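Local coordinates for nitrogenase iron-molybdenum cofactor biosynthesis protein NifB (Methanothermobacter thermautotrophicus, PDB 7JMA), which probably inserts a carbide by radical SAM chemistry while coupling two [4Fe-4S] clusters into the [8Fe-9S-C] precursor of the nitrogenase iron-molybdenum cofactor, at residues Ile189-Asn194 and Arg216-Met221; Asp208-Val213 and Lys252-Phe257; Ile223-Pro228 and Arg245-Val250. All coordinates share one frame; numbering follows the deposited sequence.

Overall arrangement
The three contacts lie around strand 220-225, an outermost strand of the parallel sheet. Interaction 1 joins this strand and the loop before it to strand 190-197 by backbone hydrogen bonds, with valine and methionine packing beneath; it is only partly buried. Interactions 2 and 3 are buried, each with an arginine at its more exposed side. Interaction 2 is otherwise apolar: helix 206-216 meets the loop after helix 240-251. Interaction 3 sets helix 240-251 against the same strand through a buried isoleucine. Met221 is common ground: its backbone N and O probably bond to Pro255 and Phe257 of interaction 2, and its SD packs on Val250 of interaction 3.

Interaction 1: residues Ile189-Asn194 and Arg216-Met221; sequences IIVKVN and RGASLM
Val193 has CG1 anti to its backbone N (chi1 168°), which leaves CG2 beside that N. CG2 there meets CB of Ala218 at 3.8 Å. Met221 has CG anti to its own N (chi1 -153°), and CG comes to 4.2 Å from Val193 CG1. Both side chains lie on the face of the sheet that helix 206-216 covers: Val193 and Ala218 touch Val213, and Met221 touches Ile206 and Ala210. On the other face Lys192 and Leu220 lie side by side and point the same way. Lys192 CD packs on Leu220 CD2, and the extended chain then carries the ammonium group away.

Two backbone hydrogen bonds join the segments. Ser219 N gives one of 2.8 Å to Val191 O, and Val193 N gives one of 2.9 Å to Leu220 O. This is the parallel pairing of a beta-alpha-beta unit: strand 190-197, helix 206-216, strand 220-225. It belongs to the TIM-barrel-like radical SAM fold. Helix 206-216 ends in a Schellman motif, with Gly217 as its residue of positive phi. The side chain of Lys192 lies about 7 Å from that of Cys115, which binds [4Fe-4S] cluster #1 in another structure of this protein.

A water bridges the segments where the two chains begin to pair. It accepts from Val191 N, donates to Gly217 O at 2.6 Å, and also bonds to Ser219 OG. Beside this site, Ser219 CB packs against Ile190 CG2. Leu220 N is buried here with no hydrogen-bond partner in the model. Further along, Met221 CA makes a CA-H...O contact of 3.2 Å with Val193 O.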
ATOM      1  N   ILE A 189      -1.363  -8.619 -11.584  1.00 26.63           N
ATOM      2  CA  ILE A 189      -0.507  -8.181 -10.495  1.00 30.70           C
ATOM      3  C   ILE A 189      -1.098  -8.682  -9.188  1.00 28.20           C
ATOM      4  O   ILE A 189      -2.303  -8.530  -8.954  1.00 28.66           O
ATOM      5  CB  ILE A 189      -0.386  -6.651 -10.489  1.00 27.65           C
ATOM      6  CG1 ILE A 189       0.389  -6.211 -11.738  1.00 35.04           C
ATOM      7  CG2 ILE A 189       0.208  -6.203  -9.174  1.00 29.14           C
ATOM      8  CD1 ILE A 189       0.296  -4.717 -12.047  1.00 40.44           C
ATOM      9  N   ILE A 190      -0.263  -9.287  -8.347  1.00 26.60           N
ATOM     10  CA  ILE A 190      -0.731  -9.791  -7.059  1.00 26.35           C
ATOM     11  C   ILE A 190      -1.022  -8.610  -6.152  1.00 30.81           C
ATOM     12  O   ILE A 190      -0.142  -7.777  -5.916  1.00 28.03           O
ATOM     13  CB  ILE A 190       0.312 -10.706  -6.417  1.00 25.87           C
ATOM     14  CG1 ILE A 190       0.618 -11.912  -7.322  1.00 31.37           C
ATOM     15  CG2 ILE A 190      -0.120 -11.127  -5.011  1.00 29.11           C
ATOM     16  CD1 ILE A 190       1.875 -12.622  -6.896  1.00 33.82           C
ATOM     17  N   VAL A 191      -2.242  -8.533  -5.622  1.00 23.04           N
ATOM     18  CA  VAL A 191      -2.602  -7.422  -4.732  1.00 22.44           C
ATOM     19  C   VAL A 191      -2.635  -7.940  -3.310  1.00 26.75           C
ATOM     20  O   VAL A 191      -3.389  -8.873  -2.989  1.00 28.85           O
ATOM     21  CB  VAL A 191      -3.944  -6.780  -5.115  1.00 23.51           C
ATOM     22  CG1 VAL A 191      -4.268  -5.625  -4.123  1.00 28.44           C
ATOM     23  CG2 VAL A 191      -3.892  -6.257  -6.508  1.00 25.09           C
ATOM     24  N   LYS A 192      -1.818  -7.332  -2.456  1.00 25.65           N
ATOM     25  CA  LYS A 192      -1.840  -7.573  -1.028  1.00 26.65           C
ATOM     26  C   LYS A 192      -2.433  -6.337  -0.370  1.00 27.57           C
ATOM     27  O   LYS A 192      -2.118  -5.215  -0.767  1.00 28.74           O
ATOM     28  CB  LYS A 192      -0.432  -7.833  -0.499  1.00 30.66           C
ATOM     29  CG  LYS A 192       0.265  -8.989  -1.222  1.00 42.43           C
ATOM     30  CD  LYS A 192       1.675  -9.214  -0.702  1.00 44.52           C
ATOM     31  CE  LYS A 192       2.313 -10.446  -1.347  1.00 56.18           C
ATOM     32  NZ  LYS A 192       3.793 -10.502  -1.128  1.00 61.11           N
ATOM     33  N   VAL A 193      -3.315  -6.526   0.603  1.00 24.93           N
ATOM     34  CA  VAL A 193      -3.940  -5.393   1.284  1.00 29.89           C
ATOM     35  C   VAL A 193      -3.410  -5.332   2.707  1.00 28.81           C
ATOM     36  O   VAL A 193      -3.463  -6.327   3.441  1.00 29.90           O
ATOM     37  CB  VAL A 193      -5.478  -5.488   1.244  1.00 30.22           C
ATOM     38  CG1 VAL A 193      -6.124  -4.475   2.202  1.00 31.54           C
ATOM     39  CG2 VAL A 193      -5.969  -5.231  -0.183  1.00 27.38           C
ATOM     40  N   ASN A 194      -2.871  -4.166   3.083  1.00 28.78           N
ATOM     41  CA  ASN A 194      -2.502  -3.871   4.458  1.00 30.28           C
ATOM     42  C   ASN A 194      -3.646  -3.103   5.105  1.00 27.26           C
ATOM     43  O   ASN A 194      -4.179  -2.161   4.506  1.00 30.86           O
ATOM     44  CB  ASN A 194      -1.220  -3.029   4.528  1.00 30.54           C
ATOM     45  CG  ASN A 194       0.039  -3.864   4.413  1.00 37.71           C
ATOM     46  OD1 ASN A 194      -0.017  -5.068   4.161  1.00 36.76           O
ATOM     47  ND2 ASN A 194       1.184  -3.223   4.578  1.00 41.15           N
ATOM     48  N   ARG A 216     -12.900  -7.365  -4.987  1.00 32.82           N
ATOM     49  CA  ARG A 216     -12.194  -6.572  -5.993  1.00 29.03           C
ATOM     50  C   ARG A 216     -10.985  -7.290  -6.572  1.00 31.98           C
ATOM     51  O   ARG A 216     -10.410  -6.801  -7.548  1.00 33.58           O
ATOM     52  CB  ARG A 216     -11.710  -5.235  -5.409  1.00 33.83           C
ATOM     53  CG  ARG A 216     -12.782  -4.372  -4.726  1.00 38.87           C
ATOM     54  CD  ARG A 216     -13.576  -3.538  -5.700  1.00 37.64           C
ATOM     55  NE  ARG A 216     -14.548  -2.698  -5.007  1.00 35.11           N
ATOM     56  CZ  ARG A 216     -14.927  -1.500  -5.436  1.00 44.66           C
ATOM     57  NH1 ARG A 216     -14.414  -1.012  -6.563  1.00 39.09           N
ATOM     58  NH2 ARG A 216     -15.808  -0.786  -4.737  1.00 43.18           N
ATOM     59  N   GLY A 217     -10.566  -8.404  -5.977  1.00 31.08           N
ATOM     60  CA  GLY A 217      -9.478  -9.175  -6.541  1.00 34.56           C
ATOM     61  C   GLY A 217      -8.217  -9.285  -5.696  1.00 31.41           C
ATOM     62  O   GLY A 217      -7.216  -9.830  -6.177  1.00 32.32           O
ATOM     63  N   ALA A 218      -8.241  -8.803  -4.453  1.00 29.76           N
ATOM     64  CA  ALA A 218      -7.072  -8.949  -3.589  1.00 30.07           C
ATOM     65  C   ALA A 218      -6.793 -10.421  -3.306  1.00 33.62           C
ATOM     66  O   ALA A 218      -7.708 -11.252  -3.258  1.00 31.49           O
ATOM     67  CB  ALA A 218      -7.258  -8.194  -2.263  1.00 27.74           C
ATOM     68  N   SER A 219      -5.510 -10.737  -3.090  1.00 28.11           N
ATOM     69  CA  SER A 219      -5.054 -12.097  -2.823  1.00 33.99           C
ATOM     70  C   SER A 219      -4.754 -12.386  -1.365  1.00 34.34           C
ATOM     71  O   SER A 219      -4.817 -13.551  -0.959  1.00 33.09           O
ATOM     72  CB  SER A 219      -3.797 -12.425  -3.636  1.00 36.53           C
ATOM     73  OG  SER A 219      -4.085 -12.491  -5.030  1.00 32.04           O
ATOM     74  N   LEU A 220      -4.434 -11.361  -0.579  1.00 30.45           N
ATOM     75  CA  LEU A 220      -3.908 -11.570   0.756  1.00 33.65           C
ATOM     76  C   LEU A 220      -4.179 -10.304   1.547  1.00 29.79           C
ATOM     77  O   LEU A 220      -4.199  -9.215   0.984  1.00 32.67           O
ATOM     78  CB  LEU A 220      -2.407 -11.878   0.693  1.00 37.12           C
ATOM     79  CG  LEU A 220      -1.620 -12.060   1.979  1.00 50.27           C
ATOM     80  CD1 LEU A 220      -2.041 -13.354   2.644  1.00 58.27           C
ATOM     81  CD2 LEU A 220      -0.136 -12.078   1.657  1.00 54.59           C
ATOM     82  N   MET A 221      -4.426 -10.469   2.836  1.00 29.79           N
ATOM     83  CA  MET A 221      -4.550  -9.337   3.739  1.00 34.84           C
ATOM     84  C   MET A 221      -3.504  -9.446   4.830  1.00 37.04           C
ATOM     85  O   MET A 221      -3.227 -10.534   5.334  1.00 34.89           O
ATOM     86  CB  MET A 221      -5.932  -9.268   4.354  1.00 43.14           C
ATOM     87  CG  MET A 221      -6.305  -7.871   4.740  1.00 63.44           C
ATOM     88  SD  MET A 221      -8.078  -7.651   4.689  1.00 66.30           S
ATOM     89  CE  MET A 221      -8.290  -6.913   6.299  1.00 52.73           C
TER
HETATM   90  O   HOH W   1      -4.645 -10.243  -6.383  1.00 29.24           O

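Interaction 2: residues Asp208-Val213 and Lys252-Phe257; sequences DIAREV and KIIPVF
Ala210 and Ile253 begin the apolar part of the contact. Ala210 CB meets Ile253 CG2 at 3.9 Å and Ile254 CG2 at 3.8 Å, and so touches one methyl of each isoleucine. Ile253 CG2 also rests on the helix backbone, 3.8 Å from Arg211 N. One turn on from Ala210, Val213 CG2 reaches Ile254 CD1. In Ile254, CG1 is anti to the backbone N (chi1 -177°), which leaves CG2 in the crowded position between N and the carbonyl carbon, and it is this methyl that meets Ala210 CB.

Here the loop after helix 240-251 packs on helix 206-216 of the radical SAM domain. Val250 of helix 240-251 also touches Ala210.

The remaining interaction, on the exposed side, is of a methyl with a flat charged group. The side chains of Arg211 and Ile253 cross at about a right angle. An alanine in place of Ile253 would probably leave one face of the Arg211 guanidinium without its methyl cover and open a gap beside Ala210. In the deposited residue that cover is Ile253 CD1, which sits 3.9 Å above the guanidinium plane of Arg211, over its centre.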
ATOM      1  N   ASP A 208     -15.227  -6.385   7.177  1.00 43.32           N
ATOM      2  CA  ASP A 208     -15.872  -5.691   6.063  1.00 44.96           C
ATOM      3  C   ASP A 208     -14.850  -5.305   5.006  1.00 41.45           C
ATOM      4  O   ASP A 208     -15.099  -5.456   3.802  1.00 40.52           O
ATOM      5  CB  ASP A 208     -16.611  -4.444   6.551  1.00 48.94           C
ATOM      6  CG  ASP A 208     -17.633  -4.749   7.620  1.00 59.48           C
ATOM      7  OD1 ASP A 208     -18.414  -5.705   7.436  1.00 64.26           O
ATOM      8  OD2 ASP A 208     -17.656  -4.024   8.639  1.00 62.58           O
ATOM      9  N   ILE A 209     -13.695  -4.784   5.438  1.00 36.80           N
ATOM     10  CA  ILE A 209     -12.610  -4.515   4.497  1.00 33.31           C
ATOM     11  C   ILE A 209     -12.278  -5.777   3.715  1.00 35.59           C
ATOM     12  O   ILE A 209     -12.206  -5.768   2.482  1.00 33.26           O
ATOM     13  CB  ILE A 209     -11.368  -3.983   5.232  1.00 31.97           C
ATOM     14  CG1 ILE A 209     -11.682  -2.676   5.962  1.00 33.52           C
ATOM     15  CG2 ILE A 209     -10.223  -3.737   4.238  1.00 32.09           C
ATOM     16  CD1 ILE A 209     -10.534  -2.212   6.817  1.00 34.81           C
ATOM     17  N   ALA A 210     -12.075  -6.883   4.434  1.00 34.64           N
ATOM     18  CA  ALA A 210     -11.657  -8.124   3.790  1.00 35.81           C
ATOM     19  C   ALA A 210     -12.671  -8.572   2.749  1.00 37.33           C
ATOM     20  O   ALA A 210     -12.297  -8.967   1.641  1.00 37.53           O
ATOM     21  CB  ALA A 210     -11.443  -9.211   4.843  1.00 36.32           C
ATOM     22  N   ARG A 211     -13.964  -8.518   3.084  1.00 37.24           N
ATOM     23  CA  ARG A 211     -14.980  -8.906   2.108  1.00 38.21           C
ATOM     24  C   ARG A 211     -14.913  -8.017   0.872  1.00 38.23           C
ATOM     25  O   ARG A 211     -14.986  -8.509  -0.260  1.00 41.44           O
ATOM     26  CB  ARG A 211     -16.371  -8.849   2.739  1.00 45.40           C
ATOM     27  CG  ARG A 211     -16.644  -9.947   3.742  1.00 54.81           C
ATOM     28  CD  ARG A 211     -18.078  -9.879   4.241  1.00 62.78           C
ATOM     29  NE  ARG A 211     -18.201 -10.436   5.583  1.00 73.83           N
ATOM     30  CZ  ARG A 211     -18.377 -11.729   5.842  1.00 84.04           C
ATOM     31  NH1 ARG A 211     -18.458 -12.605   4.848  1.00 81.14           N
ATOM     32  NH2 ARG A 211     -18.477 -12.145   7.097  1.00 91.48           N
ATOM     33  N   GLU A 212     -14.737  -6.700   1.070  1.00 36.92           N
ATOM     34  CA  GLU A 212     -14.735  -5.777  -0.059  1.00 34.61           C
ATOM     35  C   GLU A 212     -13.508  -5.975  -0.942  1.00 35.08           C
ATOM     36  O   GLU A 212     -13.615  -5.989  -2.175  1.00 34.62           O
ATOM     37  CB  GLU A 212     -14.790  -4.331   0.432  1.00 37.16           C
ATOM     38  CG  GLU A 212     -15.030  -3.333  -0.682  1.00 41.58           C
ATOM     39  CD  GLU A 212     -16.296  -3.632  -1.479  1.00 54.19           C
ATOM     40  OE1 GLU A 212     -16.263  -3.483  -2.722  1.00 52.67           O
ATOM     41  OE2 GLU A 212     -17.319  -4.009  -0.861  1.00 59.94           O
ATOM     42  N   VAL A 213     -12.323  -6.092  -0.340  1.00 29.87           N
ATOM     43  CA  VAL A 213     -11.138  -6.188  -1.189  1.00 29.53           C
ATOM     44  C   VAL A 213     -11.063  -7.566  -1.835  1.00 29.69           C
ATOM     45  O   VAL A 213     -10.515  -7.707  -2.929  1.00 28.90           O
ATOM     46  CB  VAL A 213      -9.845  -5.842  -0.421  1.00 31.82           C
ATOM     47  CG1 VAL A 213      -9.915  -4.399   0.150  1.00 28.10           C
ATOM     48  CG2 VAL A 213      -9.528  -6.876   0.677  1.00 28.36           C
ATOM     49  N   LYS A 252     -11.155 -16.438   7.515  1.00 56.16           N
ATOM     50  CA  LYS A 252     -12.307 -17.139   6.961  1.00 55.52           C
ATOM     51  C   LYS A 252     -12.778 -16.524   5.651  1.00 57.19           C
ATOM     52  O   LYS A 252     -13.563 -17.158   4.935  1.00 56.56           O
ATOM     53  CB  LYS A 252     -13.452 -17.155   7.978  1.00 57.19           C
ATOM     54  N   ILE A 253     -12.300 -15.324   5.323  1.00 51.77           N
ATOM     55  CA  ILE A 253     -12.723 -14.601   4.137  1.00 47.84           C
ATOM     56  C   ILE A 253     -11.623 -14.547   3.085  1.00 53.68           C
ATOM     57  O   ILE A 253     -11.894 -14.704   1.894  1.00 49.42           O
ATOM     58  CB  ILE A 253     -13.202 -13.184   4.526  1.00 46.74           C
ATOM     59  CG1 ILE A 253     -14.520 -13.286   5.314  1.00 56.92           C
ATOM     60  CG2 ILE A 253     -13.301 -12.273   3.321  1.00 40.66           C
ATOM     61  CD1 ILE A 253     -14.545 -12.442   6.558  1.00 61.22           C
ATOM     62  N   ILE A 254     -10.382 -14.339   3.500  1.00 45.61           N
ATOM     63  CA  ILE A 254      -9.266 -14.131   2.580  1.00 40.93           C
ATOM     64  C   ILE A 254      -8.000 -14.599   3.291  1.00 44.03           C
ATOM     65  O   ILE A 254      -7.924 -14.496   4.525  1.00 48.47           O
ATOM     66  CB  ILE A 254      -9.194 -12.651   2.158  1.00 42.61           C
ATOM     67  CG1 ILE A 254      -8.089 -12.378   1.131  1.00 38.77           C
ATOM     68  CG2 ILE A 254      -8.981 -11.779   3.378  1.00 43.71           C
ATOM     69  CD1 ILE A 254      -8.211 -11.017   0.485  1.00 41.03           C
ATOM     70  N   PRO A 255      -7.004 -15.145   2.586  1.00 42.93           N
ATOM     71  CA  PRO A 255      -5.747 -15.513   3.249  1.00 41.39           C
ATOM     72  C   PRO A 255      -5.132 -14.329   3.986  1.00 43.90           C
ATOM     73  O   PRO A 255      -5.233 -13.179   3.554  1.00 38.57           O
ATOM     74  CB  PRO A 255      -4.859 -15.971   2.091  1.00 43.47           C
ATOM     75  CG  PRO A 255      -5.828 -16.510   1.089  1.00 45.06           C
ATOM     76  CD  PRO A 255      -7.032 -15.595   1.180  1.00 41.83           C
ATOM     77  N   VAL A 256      -4.483 -14.628   5.110  1.00 44.90           N
ATOM     78  CA  VAL A 256      -3.892 -13.617   5.978  1.00 44.77           C
ATOM     79  C   VAL A 256      -2.397 -13.877   6.066  1.00 46.22           C
ATOM     80  O   VAL A 256      -1.964 -15.026   6.192  1.00 46.91           O
ATOM     81  CB  VAL A 256      -4.529 -13.624   7.383  1.00 55.35           C
ATOM     82  CG1 VAL A 256      -3.814 -12.634   8.306  1.00 55.01           C
ATOM     83  CG2 VAL A 256      -6.005 -13.291   7.286  1.00 52.96           C
ATOM     84  N   PHE A 257      -1.610 -12.810   5.997  1.00 44.82           N
ATOM     85  CA  PHE A 257      -0.168 -12.945   6.146  1.00 51.25           C
ATOM     86  C   PHE A 257       0.193 -13.315   7.582  1.00 69.74           C
ATOM     87  O   PHE A 257      -0.253 -12.669   8.536  1.00 53.12           O
ATOM     88  CB  PHE A 257       0.535 -11.649   5.748  1.00 55.84           C
ATOM     89  CG  PHE A 257       2.023 -11.687   5.947  1.00 63.62           C
ATOM     90  CD1 PHE A 257       2.843 -12.279   4.999  1.00 67.04           C
ATOM     91  CD2 PHE A 257       2.604 -11.135   7.079  1.00 64.74           C
ATOM     92  CE1 PHE A 257       4.216 -12.321   5.178  1.00 72.69           C
ATOM     93  CE2 PHE A 257       3.975 -11.176   7.265  1.00 70.19           C
ATOM     94  CZ  PHE A 257       4.782 -11.769   6.312  1.00 72.19           C
TER

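Interaction 3: residues Ile223-Pro228 and Arg245-Val250; sequences IIPLIP and RVRNEV
Helix 240-251 packs on strand 220-225, an edge strand of the parallel sheet in the radical SAM fold, and Ile223 meets Val246, Arg247 and Val250 there. The helix runs nearly antiparallel to the strand: the short segments make 169°, with axes 9.8 Å apart. Helix 206-216 adjoins the contact, since its Ile206 touches both Ile223 and Val250.

Ile223 is buried and points toward the helix. Its CG1 is anti to the carbonyl carbon (chi1 -40°), which leaves CG2 anti to the backbone N and turned to Val246. CG2 packs on Val246 CG2 at 4.0 Å, where the two side chains cross obliquely. CD1 meets Val250 CG2 tip to tip at 4.1 Å. Val246 and Val250 are one turn apart, so the two branches of Ile223 touch successive turns of the helix.

Arg247 slides past Ile223 in the opposite direction. Its CG lies 3.8 Å from Ile223 CG1. The chain is extended from CG to NE, which carries NE alongside Ile223; the guanidinium beyond it meets the strand backbone. NH1 forms a salt bridge with Glu244, one turn earlier in the helix. A water accepts from Ile223 N at 3.1 Å and, weakly, from Arg247 NE. Arg247 NH2 donates a hydrogen bond of 2.9 Å to Ile223 O, the oxygen lying at the guanidinium edge, 17° out of its plane.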
ATOM      1  N   ILE A 223      -2.904  -7.780   8.478  1.00 32.27           N
ATOM      2  CA  ILE A 223      -3.396  -6.951   9.573  1.00 40.55           C
ATOM      3  C   ILE A 223      -2.195  -6.437  10.353  1.00 48.08           C
ATOM      4  O   ILE A 223      -1.397  -7.227  10.871  1.00 48.73           O
ATOM      5  CB  ILE A 223      -4.349  -7.729  10.494  1.00 48.15           C
ATOM      6  CG1 ILE A 223      -5.271  -8.639   9.687  1.00 50.41           C
ATOM      7  CG2 ILE A 223      -5.164  -6.763  11.347  1.00 49.70           C
ATOM      8  CD1 ILE A 223      -6.275  -7.886   8.861  1.00 51.94           C
ATOM      9  N   ILE A 224      -2.073  -5.125  10.440  1.00 42.97           N
ATOM     10  CA  ILE A 224      -0.958  -4.456  11.106  1.00 39.66           C
ATOM     11  C   ILE A 224      -1.512  -3.772  12.351  1.00 36.66           C
ATOM     12  O   ILE A 224      -2.506  -3.049  12.252  1.00 43.60           O
ATOM     13  CB  ILE A 224      -0.279  -3.426  10.183  1.00 46.11           C
ATOM     14  CG1 ILE A 224       0.224  -4.105   8.909  1.00 59.14           C
ATOM     15  CG2 ILE A 224       0.853  -2.717  10.919  1.00 53.16           C
ATOM     16  CD1 ILE A 224       0.999  -5.367   9.176  1.00 66.25           C
ATOM     17  N   PRO A 225      -0.934  -3.997  13.527  1.00 40.55           N
ATOM     18  CA  PRO A 225      -1.436  -3.303  14.717  1.00 41.11           C
ATOM     19  C   PRO A 225      -1.044  -1.837  14.673  1.00 40.45           C
ATOM     20  O   PRO A 225       0.046  -1.485  14.219  1.00 41.92           O
ATOM     21  CB  PRO A 225      -0.745  -4.037  15.872  1.00 46.34           C
ATOM     22  CG  PRO A 225       0.535  -4.523  15.279  1.00 49.39           C
ATOM     23  CD  PRO A 225       0.193  -4.894  13.846  1.00 43.63           C
ATOM     24  N   LEU A 226      -1.956  -0.981  15.123  1.00 42.96           N
ATOM     25  CA  LEU A 226      -1.636   0.436  15.249  1.00 42.62           C
ATOM     26  C   LEU A 226      -0.477   0.639  16.214  1.00 42.66           C
ATOM     27  O   LEU A 226      -0.436   0.043  17.290  1.00 48.57           O
ATOM     28  CB  LEU A 226      -2.853   1.212  15.753  1.00 44.32           C
ATOM     29  CG  LEU A 226      -2.553   2.677  16.089  1.00 43.06           C
ATOM     30  CD1 LEU A 226      -2.331   3.456  14.796  1.00 44.13           C
ATOM     31  CD2 LEU A 226      -3.654   3.289  16.951  1.00 45.32           C
ATOM     32  N   ILE A 227       0.466   1.493  15.829  1.00 52.36           N
ATOM     33  CA  ILE A 227       1.471   1.977  16.773  1.00 53.68           C
ATOM     34  C   ILE A 227       1.183   3.449  17.036  1.00 51.28           C
ATOM     35  O   ILE A 227       1.519   4.304  16.205  1.00 49.71           O
ATOM     36  CB  ILE A 227       2.897   1.770  16.247  1.00 62.24           C
ATOM     37  CG1 ILE A 227       3.097   0.316  15.822  1.00 64.71           C
ATOM     38  CG2 ILE A 227       3.906   2.148  17.320  1.00 62.66           C
ATOM     39  CD1 ILE A 227       4.429   0.059  15.168  1.00 68.25           C
ATOM     40  N   PRO A 228       0.565   3.789  18.166  1.00 49.20           N
ATOM     41  CA  PRO A 228       0.155   5.181  18.385  1.00 51.51           C
ATOM     42  C   PRO A 228       1.357   6.107  18.471  1.00 59.56           C
ATOM     43  O   PRO A 228       2.366   5.790  19.101  1.00 64.23           O
ATOM     44  CB  PRO A 228      -0.615   5.126  19.712  1.00 54.32           C
ATOM     45  CG  PRO A 228      -0.281   3.813  20.318  1.00 55.94           C
ATOM     46  CD  PRO A 228       0.139   2.887  19.250  1.00 48.67           C
ATOM     47  N   ARG A 245      -7.452 -12.497  17.214  1.00 60.94           N
ATOM     48  CA  ARG A 245      -8.881 -12.657  16.967  1.00 63.38           C
ATOM     49  C   ARG A 245      -9.252 -12.163  15.575  1.00 62.81           C
ATOM     50  O   ARG A 245      -9.903 -12.876  14.806  1.00 63.23           O
ATOM     51  CB  ARG A 245      -9.685 -11.915  18.030  1.00 65.53           C
ATOM     52  N   VAL A 246      -8.838 -10.942  15.225  1.00 60.53           N
ATOM     53  CA  VAL A 246      -9.244 -10.378  13.940  1.00 52.98           C
ATOM     54  C   VAL A 246      -8.570 -11.122  12.794  1.00 48.30           C
ATOM     55  O   VAL A 246      -9.175 -11.329  11.738  1.00 57.44           O
ATOM     56  CB  VAL A 246      -8.958  -8.866  13.876  1.00 62.08           C
ATOM     57  CG1 VAL A 246      -9.857  -8.093  14.843  1.00 60.16           C
ATOM     58  CG2 VAL A 246      -7.489  -8.570  14.117  1.00 66.43           C
ATOM     59  N   ARG A 247      -7.314 -11.543  12.981  1.00 50.21           N
ATOM     60  CA  ARG A 247      -6.650 -12.337  11.952  1.00 49.92           C
ATOM     61  C   ARG A 247      -7.404 -13.632  11.696  1.00 51.98           C
ATOM     62  O   ARG A 247      -7.585 -14.035  10.542  1.00 52.39           O
ATOM     63  CB  ARG A 247      -5.202 -12.634  12.348  1.00 49.59           C
ATOM     64  CG  ARG A 247      -4.213 -11.572  11.879  1.00 56.78           C
ATOM     65  CD  ARG A 247      -2.793 -11.834  12.377  1.00 54.53           C
ATOM     66  NE  ARG A 247      -1.945 -10.653  12.192  1.00 52.18           N
ATOM     67  CZ  ARG A 247      -0.982 -10.270  13.024  1.00 61.94           C
ATOM     68  NH1 ARG A 247      -0.723 -10.975  14.121  1.00 68.16           N
ATOM     69  NH2 ARG A 247      -0.276  -9.169  12.765  1.00 52.72           N
ATOM     70  N   ASN A 248      -7.867 -14.292  12.764  1.00 51.96           N
ATOM     71  CA  ASN A 248      -8.588 -15.550  12.604  1.00 51.33           C
ATOM     72  C   ASN A 248      -9.926 -15.339  11.909  1.00 54.86           C
ATOM     73  O   ASN A 248     -10.345 -16.168  11.093  1.00 59.14           O
ATOM     74  CB  ASN A 248      -8.786 -16.214  13.966  1.00 65.36           C
ATOM     75  CG  ASN A 248      -7.485 -16.712  14.560  1.00 72.71           C
ATOM     76  OD1 ASN A 248      -6.510 -16.930  13.841  1.00 72.84           O
ATOM     77  ND2 ASN A 248      -7.462 -16.893  15.877  1.00 79.75           N
ATOM     78  N   GLU A 249     -10.612 -14.237  12.217  1.00 49.62           N
ATOM     79  CA  GLU A 249     -11.863 -13.937  11.530  1.00 54.06           C
ATOM     80  C   GLU A 249     -11.622 -13.591  10.066  1.00 52.54           C
ATOM     81  O   GLU A 249     -12.355 -14.050   9.185  1.00 56.34           O
ATOM     82  CB  GLU A 249     -12.586 -12.790  12.230  1.00 60.37           C
ATOM     83  CG  GLU A 249     -13.829 -13.223  12.997  1.00 79.29           C
ATOM     84  CD  GLU A 249     -14.852 -12.107  13.118  1.00 92.96           C
ATOM     85  OE1 GLU A 249     -14.473 -10.996  13.548  1.00 98.94           O
ATOM     86  OE2 GLU A 249     -16.032 -12.337  12.775  1.00100.01           O
ATOM     87  N   VAL A 250     -10.613 -12.766   9.790  1.00 54.38           N
ATOM     88  CA  VAL A 250     -10.337 -12.379   8.410  1.00 50.09           C
ATOM     89  C   VAL A 250      -9.955 -13.596   7.584  1.00 44.29           C
ATOM     90  O   VAL A 250     -10.313 -13.694   6.403  1.00 47.24           O
ATOM     91  CB  VAL A 250      -9.248 -11.286   8.377  1.00 43.83           C
ATOM     92  CG1 VAL A 250      -8.814 -11.001   6.944  1.00 47.34           C
ATOM     93  CG2 VAL A 250      -9.760 -10.022   9.032  1.00 51.08           C
TER
HETATM   94  O   HOH W   2      -1.243 -10.286   9.194  1.00 45.11           O